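Local coordinates for putative iron binding protein (Bordetella pertussis Tohama I, PDB 1Y9U) that binds ferric iron through tyrosine side chains and, as a periplasmic solute-binding protein, probably serves bacterial iron uptake, at residues A[10-15]-A[58-63]; A[62-67]-A[236-241]. One frame throughout, in Å; residues are numbered along the deposited sequence.

Contact 1: residues A[10-15]-A[58-63]; sequences LYTTRE and VLMTVD
T13 OG1 and T61 OG1 meet tip to tip at 2.9 Å, in a hydrogen bond that either hydroxyl could donate. They lie just beyond a short parallel pairing in the sheet of a periplasmic binding protein, strand 10-12 beside strand 58-62, their axes 19° apart. Backbone bonds run from Y11 N to V58 O, from M60 N to Y11 O and from T13 N to M60 O (3.0 Å), and V58 bonds on to S9. L10, V58, T12 and M60 occupy one face. There CD1 of L10 meets CG1 of V58 at 3.6 Å. M60 CG is anti to the backbone N (chi1 173°), which lays the chain alongside T12 and brings SD to 3.6 Å from OG1 of T12; the chain bends only at its last torsion. On the face of Y11 and L59, CB of Y11 touches CD2 of L59; the ring leads away, and its OH hydrogen-bonds to E50. An ST turn, R14 N to T12 OG1, bends the chain after the strand. The side chain of R14 crosses V62 at about a right angle near the iron-binding Y199, and its NH2 forms a salt bridge with E276. V62 CG2 sits over one guanidinium face, offset toward the rim, 3.3 Å from NE of R14.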
# COMPACT_ATOMS: atom_id res chain seq x y z
N LEU A 10 -18.73 1.38 9.83
CA LEU A 10 -17.48 1.42 9.06
C LEU A 10 -17.79 1.38 7.58
O LEU A 10 -18.28 0.38 7.09
CB LEU A 10 -16.62 0.22 9.43
CG LEU A 10 -15.31 0.05 8.63
CD1 LEU A 10 -14.35 1.20 8.89
CD2 LEU A 10 -14.68 -1.29 8.96
N TYR A 11 -17.50 2.47 6.88
CA TYR A 11 -17.58 2.49 5.42
C TYR A 11 -16.19 2.14 4.90
O TYR A 11 -15.24 2.85 5.19
CB TYR A 11 -17.96 3.87 4.90
CG TYR A 11 -19.43 4.26 4.99
CD1 TYR A 11 -20.24 3.86 6.05
CD2 TYR A 11 -20.00 5.06 4.01
CE1 TYR A 11 -21.57 4.25 6.12
CE2 TYR A 11 -21.32 5.45 4.08
CZ TYR A 11 -22.09 5.03 5.13
OH TYR A 11 -23.40 5.43 5.19
N THR A 12 -16.10 1.07 4.11
CA THR A 12 -14.81 0.53 3.68
C THR A 12 -14.79 0.14 2.22
O THR A 12 -15.72 -0.48 1.74
CB THR A 12 -14.44 -0.69 4.53
OG1 THR A 12 -13.24 -1.30 4.00
CG2 THR A 12 -15.55 -1.77 4.52
N THR A 13 -13.70 0.49 1.54
CA THR A 13 -13.49 0.05 0.17
C THR A 13 -12.69 -1.25 0.14
O THR A 13 -12.42 -1.80 -0.94
CB THR A 13 -12.77 1.12 -0.66
OG1 THR A 13 -11.40 1.24 -0.23
CG2 THR A 13 -13.40 2.52 -0.50
N ARG A 14 -12.24 -1.71 1.31
CA ARG A 14 -11.59 -3.02 1.45
C ARG A 14 -12.64 -4.09 1.68
O ARG A 14 -13.54 -3.90 2.51
CB ARG A 14 -10.63 -3.01 2.65
CG ARG A 14 -9.61 -1.90 2.61
CD ARG A 14 -8.28 -2.31 3.22
NE ARG A 14 -7.53 -3.14 2.27
CZ ARG A 14 -6.26 -3.50 2.42
NH1 ARG A 14 -5.58 -3.17 3.51
NH2 ARG A 14 -5.67 -4.21 1.49
N GLU A 15 -12.47 -5.25 1.02
CA GLU A 15 -13.48 -6.32 1.04
C GLU A 15 -13.73 -6.63 2.51
O GLU A 15 -12.77 -6.85 3.24
CB GLU A 15 -13.01 -7.63 0.36
CG GLU A 15 -12.50 -7.61 -1.09
CD GLU A 15 -13.36 -6.84 -2.09
OE1 GLU A 15 -13.13 -5.62 -2.25
OE2 GLU A 15 -14.23 -7.47 -2.76
N VAL A 58 -16.45 5.74 10.54
CA VAL A 58 -15.05 5.56 10.16
C VAL A 58 -15.02 5.22 8.67
O VAL A 58 -15.81 4.41 8.20
CB VAL A 58 -14.41 4.41 10.97
CG1 VAL A 58 -12.99 4.13 10.50
CG2 VAL A 58 -14.41 4.75 12.46
N LEU A 59 -14.10 5.86 7.95
CA LEU A 59 -13.88 5.66 6.52
C LEU A 59 -12.56 4.93 6.37
O LEU A 59 -11.56 5.37 6.90
CB LEU A 59 -13.78 7.01 5.82
CG LEU A 59 -14.92 7.98 6.10
CD1 LEU A 59 -14.74 9.21 5.25
CD2 LEU A 59 -16.24 7.30 5.81
N MET A 60 -12.57 3.81 5.65
CA MET A 60 -11.38 2.97 5.46
C MET A 60 -11.14 2.76 3.96
O MET A 60 -12.07 2.38 3.23
CB MET A 60 -11.61 1.62 6.13
CG MET A 60 -10.53 0.58 5.88
SD MET A 60 -10.86 -1.00 6.67
CE MET A 60 -10.37 -0.61 8.26
N THR A 61 -9.91 2.97 3.50
CA THR A 61 -9.59 2.76 2.09
C THR A 61 -8.11 2.44 1.90
O THR A 61 -7.36 2.27 2.88
CB THR A 61 -10.07 4.02 1.30
OG1 THR A 61 -10.04 3.76 -0.12
CG2 THR A 61 -9.17 5.19 1.51
N VAL A 62 -7.72 2.31 0.64
CA VAL A 62 -6.34 2.01 0.26
C VAL A 62 -5.84 3.13 -0.63
O VAL A 62 -6.62 3.70 -1.40
CB VAL A 62 -6.30 0.64 -0.45
CG1 VAL A 62 -4.88 0.27 -0.86
CG2 VAL A 62 -6.90 -0.44 0.44
N ASP A 63 -4.55 3.43 -0.51
CA ASP A 63 -3.79 4.45 -1.24
C ASP A 63 -3.87 5.80 -0.54
O ASP A 63 -4.95 6.32 -0.31
CB ASP A 63 -4.24 4.57 -2.69
CG ASP A 63 -3.21 5.25 -3.54
OD1 ASP A 63 -2.92 6.43 -3.33
OD2 ASP A 63 -2.63 4.67 -4.46

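Contact 2: residues A[62-67]-A[236-241]; sequences VDIGNL and HVNISG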
# COMPACT_ATOMS: atom_id res chain seq x y z
N VAL A 62 -7.72 2.31 0.64
CA VAL A 62 -6.34 2.01 0.26
C VAL A 62 -5.84 3.13 -0.63
O VAL A 62 -6.62 3.70 -1.40
CB VAL A 62 -6.30 0.64 -0.45
CG1 VAL A 62 -4.88 0.27 -0.86
CG2 VAL A 62 -6.90 -0.44 0.44
N ASP A 63 -4.55 3.43 -0.51
CA ASP A 63 -3.79 4.45 -1.24
C ASP A 63 -3.87 5.80 -0.54
O ASP A 63 -4.95 6.32 -0.31
CB ASP A 63 -4.24 4.57 -2.69
CG ASP A 63 -3.21 5.25 -3.54
OD1 ASP A 63 -2.92 6.43 -3.33
OD2 ASP A 63 -2.63 4.67 -4.46
N ILE A 64 -2.71 6.37 -0.22
CA ILE A 64 -2.64 7.69 0.40
C ILE A 64 -3.40 8.75 -0.40
O ILE A 64 -4.05 9.61 0.18
CB ILE A 64 -1.17 8.12 0.65
CG1 ILE A 64 -1.08 9.47 1.38
CG2 ILE A 64 -0.38 8.22 -0.66
CD1 ILE A 64 -1.77 9.52 2.76
N GLY A 65 -3.35 8.68 -1.73
CA GLY A 65 -4.11 9.61 -2.55
C GLY A 65 -5.59 9.59 -2.28
O GLY A 65 -6.24 10.64 -2.20
N ASN A 66 -6.15 8.38 -2.14
CA ASN A 66 -7.57 8.25 -1.83
C ASN A 66 -7.91 8.81 -0.45
O ASN A 66 -8.97 9.41 -0.26
CB ASN A 66 -8.02 6.79 -1.91
CG ASN A 66 -8.11 6.28 -3.34
OD1 ASN A 66 -7.84 5.11 -3.61
ND2 ASN A 66 -8.51 7.15 -4.26
N LEU A 67 -7.02 8.60 0.52
CA LEU A 67 -7.22 9.14 1.86
C LEU A 67 -7.20 10.66 1.89
O LEU A 67 -8.05 11.29 2.48
CB LEU A 67 -6.14 8.61 2.79
CG LEU A 67 -6.42 7.28 3.43
CD1 LEU A 67 -5.16 6.89 4.18
CD2 LEU A 67 -7.63 7.31 4.37
N HIS A 236 10.05 2.28 -0.47
CA HIS A 236 8.80 2.92 -0.79
C HIS A 236 7.62 2.11 -0.29
O HIS A 236 7.50 0.92 -0.58
CB HIS A 236 8.66 3.07 -2.31
CG HIS A 236 7.35 3.67 -2.72
ND1 HIS A 236 6.29 2.97 -3.27
CD2 HIS A 236 6.93 4.95 -2.60
CE1 HIS A 236 5.29 3.81 -3.49
NE2 HIS A 236 5.66 5.01 -3.09
N VAL A 237 6.73 2.79 0.42
CA VAL A 237 5.46 2.20 0.84
C VAL A 237 4.28 3.09 0.47
O VAL A 237 4.34 4.33 0.57
CB VAL A 237 5.41 1.87 2.36
CG1 VAL A 237 6.58 0.99 2.77
CG2 VAL A 237 5.30 3.12 3.24
N ASN A 238 3.23 2.47 -0.02
CA ASN A 238 1.90 3.10 0.06
C ASN A 238 1.20 2.47 1.28
O ASN A 238 1.80 1.67 2.03
CB ASN A 238 1.08 3.01 -1.25
CG ASN A 238 0.10 4.19 -1.45
OD1 ASN A 238 -0.42 4.76 -0.51
ND2 ASN A 238 -0.10 4.60 -2.73
N ILE A 239 -0.05 2.83 1.51
CA ILE A 239 -0.73 2.41 2.72
C ILE A 239 -2.17 2.05 2.49
O ILE A 239 -2.78 2.44 1.51
CB ILE A 239 -0.68 3.56 3.76
CG1 ILE A 239 -1.45 4.80 3.27
CG2 ILE A 239 0.75 3.89 4.17
CD1 ILE A 239 -1.63 5.88 4.36
N SER A 240 -2.73 1.31 3.44
CA SER A 240 -4.17 1.40 3.70
C SER A 240 -4.35 2.28 4.93
O SER A 240 -3.42 2.47 5.70
CB SER A 240 -4.81 0.03 3.94
OG SER A 240 -4.50 -0.46 5.24
N GLY A 241 -5.54 2.83 5.10
CA GLY A 241 -5.73 3.72 6.23
C GLY A 241 -7.16 4.13 6.43
O GLY A 241 -8.05 3.65 5.75
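V62 and S240 form an antiparallel non-hydrogen-bonded pair, their CA atoms 4.1 Å apart, and one residue on D63 N donates to I239 O (2.9 Å) as the chain leaves the strand for helix 64-72. N238 reaches across to that helix start. With CG anti to its backbone N (chi1 -150°), it directs OD1 at I64 N, which donates at 2.8 Å in the carbonyl plane, on a lone pair, and nearly straight at 169°. The same oxygen also accepts from I239 N, well off the lone-pair direction; holding two backbone N-H groups should limit rotation of the amide. D63 is the N-cap: its OD1 uses the anti lone pair to accept from G65 N, and its OD2 forms a salt bridge with R309 of helix 303-318. Close to the iron-binding Y143, the first N-H of the helix is therefore met by a side chain of the neighbouring strand 237-245. The carboxylate of D63 and the amide of N238 are turned 66° apart. Beyond the cap, along the helix, the contact is apolar: CD1 of I239 meets CD1 of I64 at 4.0 Å and CD1 of L67 at 3.7 Å, and L67 CD1 also rests on G241 CA, where glycine leaves room for the methyl.

In the fold
From the N terminus, strand 7-12 leads into residues 13-15, and the chain returns through helix 20-30, strand 33-38 and helix 43-50 before strand 58-62 closes the first loop at contact 1. Residues 62 and 63 belong to both contacts, so contact 2 opens where contact 1 ends. Its loop is far longer, 168 residues that include the iron ligands Y143, Y199 and Y200, and closes when strand 237-245 comes back antiparallel to strand 58-62, joining that strand to the start of helix 64-72. The two loops therefore follow one another, overlapping only at V62 and D63. T61 O probably accepts from G241 N (2.9 Å), and NH1 of R14 packs on CB of S240, joining the outer segments directly.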